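Long-range contact in putative nucleoprotein (Infectious salmon anemia virus, PDB 4EWC), which encapsidates the negative-strand viral RNA, shielding it from nucleases and forming the ribonucleoprotein that is the template for transcription and replication: residues F412-R424 with L492-E504. Numbering follows the deposited sequence.
Sequences FMKNGEDACKICR and LRLSNVRYEARPE
An extended chain runs along helix 417-425, with Tyr-499 against Gly-416 and Glu-417 at the helix start and Val-497 and Leu-494 further along on Cys-420, Cys-423 and Arg-424, a mixed apolar and polar contact in the C-terminal part of the orthomyxovirus nucleoprotein fold. Tyr-499 CB lies 3.6 Å from Gly-416 CA, and one ring face takes the backbone of Glu-417, whose CA is 3.4 Å from Tyr-499 CE2. The Glu-417 side chain, its CG trans to the backbone N and extended beyond, runs alongside the ring in the same direction, bringing OE2 to 3.2 Å from Tyr-499 OH. The carboxylate and ring planes are 79° apart. Asn-415 lies obliquely by the CD1/CE1 side of the ring, its amide tilted 29° to it, while its OD1 accepts the backbone N-H of Glu-417 in an Asx turn leading into the helix, with Gly-416 at the N-cap. Further along, Cys-420 SG approaches the ring edge in a sulfur-aromatic contact, and Cys-420 CB meets Val-497 CG1 at 3.5 Å. That same methyl lies over one face of the Arg-424 guanidinium, whose NH2 makes a weak hydrogen bond to Val-497 O; Cys-423 SG touches Leu-494 CD1. Strand 499-500 is an edge strand within the chain, pairing antiparallel with strand 568-574, so the contact lays the helix and the turn before it beside the edge of this small sheet. Water 2 links Gly-416 N to Glu-500 O. Beyond the turn Arg-502, bent at chi3, turns its guanidinium back to grip Lys-414 O side-on: NE at 2.7 Å uses a lone pair in the carbonyl plane, whereas NH2 comes from above that plane. Phe-522 of the second subunit packs on Arg-502.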
loop_
_atom_site.group_PDB
_atom_site.type_symbol
_atom_site.label_atom_id
_atom_site.label_comp_id
_atom_site.label_asym_id
_atom_site.label_seq_id
_atom_site.Cartn_x
_atom_site.Cartn_y
_atom_site.Cartn_z
ATOM N N PHE A 412 -25.844 11.811 0.496
ATOM C CA PHE A 412 -24.961 10.790 -0.085
ATOM C C PHE A 412 -24.013 11.380 -1.118
ATOM O O PHE A 412 -23.254 10.646 -1.734
ATOM C CB PHE A 412 -25.781 9.685 -0.736
ATOM C CG PHE A 412 -26.701 8.962 0.218
ATOM C CD1 PHE A 412 -26.217 8.418 1.405
ATOM C CD2 PHE A 412 -28.052 8.816 -0.081
ATOM C CE1 PHE A 412 -27.068 7.735 2.267
ATOM C CE2 PHE A 412 -28.893 8.144 0.769
ATOM C CZ PHE A 412 -28.407 7.596 1.945
HETATM N N MSE A 413 -24.089 12.700 -1.312
HETATM C CA MSE A 413 -23.256 13.408 -2.278
HETATM C C MSE A 413 -21.947 13.924 -1.674
HETATM O O MSE A 413 -20.891 13.761 -2.276
HETATM C CB MSE A 413 -24.009 14.591 -2.895
HETATM C CG MSE A 413 -25.298 14.261 -3.635
HETATM SE SE MSE A 413 -25.175 13.079 -5.195
HETATM C CE MSE A 413 -24.050 14.153 -6.370
ATOM N N LYS A 414 -22.024 14.546 -0.497
ATOM C CA LYS A 414 -20.857 15.202 0.111
ATOM C C LYS A 414 -19.734 14.238 0.525
ATOM O O LYS A 414 -18.562 14.569 0.402
ATOM C CB LYS A 414 -21.249 16.073 1.312
ATOM C CG LYS A 414 -21.740 15.276 2.541
ATOM C CD LYS A 414 -21.892 16.138 3.803
ATOM C CE LYS A 414 -22.850 15.499 4.818
ATOM N NZ LYS A 414 -22.312 14.271 5.512
ATOM N N ASN A 415 -20.104 13.068 1.031
ATOM C CA ASN A 415 -19.149 12.048 1.436
ATOM C C ASN A 415 -19.865 10.740 1.771
ATOM O O ASN A 415 -21.050 10.589 1.486
ATOM C CB ASN A 415 -18.261 12.519 2.590
ATOM C CG ASN A 415 -19.058 12.973 3.810
ATOM O OD1 ASN A 415 -20.006 12.305 4.245
ATOM N ND2 ASN A 415 -18.665 14.109 4.376
ATOM N N GLY A 416 -19.152 9.797 2.377
ATOM C CA GLY A 416 -19.727 8.497 2.674
ATOM C C GLY A 416 -20.223 8.274 4.093
ATOM O O GLY A 416 -20.504 7.136 4.460
ATOM N N GLU A 417 -20.340 9.347 4.875
ATOM C CA GLU A 417 -20.765 9.239 6.281
ATOM C C GLU A 417 -22.111 8.534 6.483
ATOM O O GLU A 417 -22.212 7.594 7.250
ATOM C CB GLU A 417 -20.816 10.601 6.967
ATOM C CG GLU A 417 -21.209 10.522 8.425
ATOM C CD GLU A 417 -21.077 11.857 9.148
ATOM O OE1 GLU A 417 -22.086 12.581 9.252
ATOM O OE2 GLU A 417 -19.968 12.176 9.621
ATOM N N ASP A 418 -23.138 9.001 5.801
ATOM C CA ASP A 418 -24.433 8.404 5.938
ATOM C C ASP A 418 -24.422 7.000 5.385
ATOM O O ASP A 418 -25.055 6.103 5.943
ATOM C CB ASP A 418 -25.516 9.271 5.285
ATOM C CG ASP A 418 -25.624 10.642 5.932
ATOM O OD1 ASP A 418 -25.221 10.788 7.108
ATOM O OD2 ASP A 418 -26.100 11.585 5.269
ATOM N N ALA A 419 -23.696 6.783 4.304
ATOM C CA ALA A 419 -23.539 5.416 3.791
ATOM C C ALA A 419 -22.911 4.504 4.841
ATOM O O ALA A 419 -23.365 3.387 5.017
ATOM C CB ALA A 419 -22.747 5.386 2.502
ATOM N N CYS A 420 -21.887 4.971 5.548
ATOM C CA CYS A 420 -21.292 4.121 6.577
ATOM C C CYS A 420 -22.248 3.879 7.777
ATOM O O CYS A 420 -22.267 2.785 8.355
ATOM C CB CYS A 420 -19.931 4.639 7.032
ATOM S SG CYS A 420 -18.645 4.699 5.720
ATOM N N LYS A 421 -23.047 4.882 8.133
ATOM C CA LYS A 421 -24.028 4.738 9.202
ATOM C C LYS A 421 -25.021 3.650 8.893
ATOM O O LYS A 421 -25.406 2.888 9.778
ATOM C CB LYS A 421 -24.789 6.026 9.435
ATOM C CG LYS A 421 -24.048 7.045 10.273
ATOM C CD LYS A 421 -24.865 8.313 10.362
ATOM C CE LYS A 421 -24.063 9.481 10.911
ATOM N NZ LYS A 421 -24.896 10.718 10.873
ATOM N N ILE A 422 -25.445 3.570 7.637
ATOM C CA ILE A 422 -26.360 2.505 7.239
ATOM C C ILE A 422 -25.641 1.158 7.255
ATOM O O ILE A 422 -26.198 0.149 7.709
ATOM C CB ILE A 422 -26.986 2.783 5.865
ATOM C CG1 ILE A 422 -27.987 3.925 5.986
ATOM C CG2 ILE A 422 -27.675 1.529 5.304
ATOM C CD1 ILE A 422 -28.506 4.400 4.673
ATOM N N CYS A 423 -24.393 1.164 6.783
ATOM C CA CYS A 423 -23.555 -0.032 6.778
ATOM C C CYS A 423 -23.421 -0.643 8.157
ATOM O O CYS A 423 -23.671 -1.833 8.330
ATOM C CB CYS A 423 -22.155 0.275 6.242
ATOM S SG CYS A 423 -22.019 0.446 4.438
ATOM N N ARG A 424 -22.999 0.160 9.128
ATOM C CA ARG A 424 -22.837 -0.342 10.486
ATOM C C ARG A 424 -24.162 -0.867 11.059
ATOM O O ARG A 424 -24.184 -1.881 11.765
ATOM C CB ARG A 424 -22.230 0.725 11.398
ATOM C CG ARG A 424 -20.879 1.228 10.939
ATOM C CD ARG A 424 -20.243 2.181 11.933
ATOM N NE ARG A 424 -19.133 2.885 11.316
ATOM C CZ ARG A 424 -19.247 4.061 10.703
ATOM N NH1 ARG A 424 -20.423 4.676 10.644
ATOM N NH2 ARG A 424 -18.176 4.632 10.154
ATOM N N LEU A 492 -22.225 -10.520 6.247
ATOM C CA LEU A 492 -21.298 -9.526 5.737
ATOM C C LEU A 492 -21.280 -8.338 6.683
ATOM O O LEU A 492 -21.901 -7.314 6.418
ATOM C CB LEU A 492 -21.716 -9.080 4.337
ATOM C CG LEU A 492 -20.743 -8.235 3.512
ATOM C CD1 LEU A 492 -19.365 -8.158 4.145
ATOM C CD2 LEU A 492 -20.654 -8.765 2.091
ATOM N N ARG A 493 -20.572 -8.490 7.797
ATOM C CA ARG A 493 -20.491 -7.442 8.803
ATOM C C ARG A 493 -19.718 -6.250 8.265
ATOM O O ARG A 493 -18.680 -6.411 7.630
ATOM C CB ARG A 493 -19.834 -7.972 10.077
ATOM N N LEU A 494 -20.229 -5.051 8.521
ATOM C CA LEU A 494 -19.632 -3.848 7.975
ATOM C C LEU A 494 -19.508 -2.757 9.019
ATOM O O LEU A 494 -19.608 -1.571 8.710
ATOM C CB LEU A 494 -20.459 -3.312 6.808
ATOM C CG LEU A 494 -20.525 -4.080 5.495
ATOM C CD1 LEU A 494 -21.449 -3.368 4.498
ATOM C CD2 LEU A 494 -19.123 -4.238 4.903
ATOM N N SER A 495 -19.295 -3.144 10.265
ATOM C CA SER A 495 -18.795 -2.182 11.235
ATOM C C SER A 495 -17.335 -1.984 10.859
ATOM O O SER A 495 -16.809 -2.697 9.996
ATOM C CB SER A 495 -18.945 -2.707 12.663
ATOM O OG SER A 495 -18.656 -4.092 12.760
ATOM N N ASN A 496 -16.678 -1.006 11.458
ATOM C CA ASN A 496 -15.301 -0.684 11.075
ATOM C C ASN A 496 -15.138 -0.195 9.632
ATOM O O ASN A 496 -14.028 0.149 9.209
ATOM C CB ASN A 496 -14.348 -1.854 11.370
ATOM C CG ASN A 496 -14.605 -2.468 12.734
ATOM O OD1 ASN A 496 -15.205 -1.831 13.610
ATOM N ND2 ASN A 496 -14.160 -3.705 12.921
ATOM N N VAL A 497 -16.238 -0.152 8.885
ATOM C CA VAL A 497 -16.256 0.496 7.574
ATOM C C VAL A 497 -15.830 1.973 7.730
ATOM O O VAL A 497 -15.885 2.518 8.820
ATOM C CB VAL A 497 -17.663 0.396 6.951
ATOM C CG1 VAL A 497 -18.565 1.459 7.534
ATOM C CG2 VAL A 497 -17.620 0.511 5.446
ATOM N N ARG A 498 -15.374 2.603 6.651
ATOM C CA ARG A 498 -14.856 3.979 6.705
ATOM C C ARG A 498 -15.039 4.760 5.414
ATOM O O ARG A 498 -15.135 4.180 4.339
ATOM C CB ARG A 498 -13.373 3.981 7.054
ATOM C CG ARG A 498 -13.069 3.981 8.532
ATOM C CD ARG A 498 -11.593 4.080 8.726
ATOM N NE ARG A 498 -11.255 4.786 9.950
ATOM C CZ ARG A 498 -10.011 4.997 10.369
ATOM N NH1 ARG A 498 -8.975 4.530 9.654
ATOM N NH2 ARG A 498 -9.809 5.670 11.509
ATOM N N TYR A 499 -15.061 6.082 5.513
ATOM C CA TYR A 499 -15.157 6.920 4.311
ATOM C C TYR A 499 -14.024 7.938 4.266
ATOM O O TYR A 499 -13.501 8.337 5.301
ATOM C CB TYR A 499 -16.546 7.598 4.208
ATOM C CG TYR A 499 -16.768 8.720 5.193
ATOM C CD1 TYR A 499 -16.407 10.013 4.870
ATOM C CD2 TYR A 499 -17.330 8.484 6.445
ATOM C CE1 TYR A 499 -16.580 11.039 5.748
ATOM C CE2 TYR A 499 -17.516 9.515 7.344
ATOM C CZ TYR A 499 -17.137 10.798 6.986
ATOM O OH TYR A 499 -17.305 11.860 7.847
ATOM N N GLU A 500 -13.629 8.338 3.065
ATOM C CA GLU A 500 -12.562 9.330 2.910
ATOM C C GLU A 500 -13.077 10.757 3.156
ATOM O O GLU A 500 -14.092 11.166 2.584
ATOM C CB GLU A 500 -11.925 9.240 1.513
ATOM C CG GLU A 500 -10.982 10.402 1.181
ATOM C CD GLU A 500 -10.248 10.238 -0.156
ATOM O OE1 GLU A 500 -10.821 9.702 -1.125
ATOM O OE2 GLU A 500 -9.078 10.649 -0.245
ATOM N N ALA A 501 -12.380 11.497 4.015
ATOM C CA ALA A 501 -12.708 12.895 4.230
ATOM C C ALA A 501 -12.474 13.620 2.926
ATOM O O ALA A 501 -11.510 13.349 2.233
ATOM C CB ALA A 501 -11.853 13.507 5.328
ATOM N N ARG A 502 -13.377 14.520 2.584
ATOM C CA ARG A 502 -13.210 15.332 1.415
ATOM C C ARG A 502 -12.181 16.407 1.754
ATOM O O ARG A 502 -12.326 17.117 2.738
ATOM C CB ARG A 502 -14.558 15.933 1.022
ATOM C CG ARG A 502 -14.577 16.490 -0.372
ATOM C CD ARG A 502 -15.890 17.162 -0.662
ATOM N NE ARG A 502 -16.955 16.224 -0.993
ATOM C CZ ARG A 502 -17.109 15.647 -2.184
ATOM N NH1 ARG A 502 -16.250 15.880 -3.174
ATOM N NH2 ARG A 502 -18.128 14.828 -2.388
ATOM N N PRO A 503 -11.117 16.512 0.951
ATOM C CA PRO A 503 -10.043 17.470 1.255
ATOM C C PRO A 503 -10.433 18.924 0.943
ATOM O O PRO A 503 -11.171 19.147 -0.023
ATOM C CB PRO A 503 -8.907 17.024 0.338
ATOM C CG PRO A 503 -9.584 16.327 -0.813
ATOM C CD PRO A 503 -10.858 15.720 -0.270
ATOM N N GLU A 504 -9.966 19.888 1.741
ATOM C CA GLU A 504 -10.205 21.306 1.437
ATOM C C GLU A 504 -8.968 22.186 1.645
ATOM O O GLU A 504 -9.087 23.383 1.939
ATOM C CB GLU A 504 -11.378 21.851 2.248
HETATM O O HOH W 1 -15.654 15.615 4.310
HETATM O O HOH W 2 -16.203 9.689 1.685
#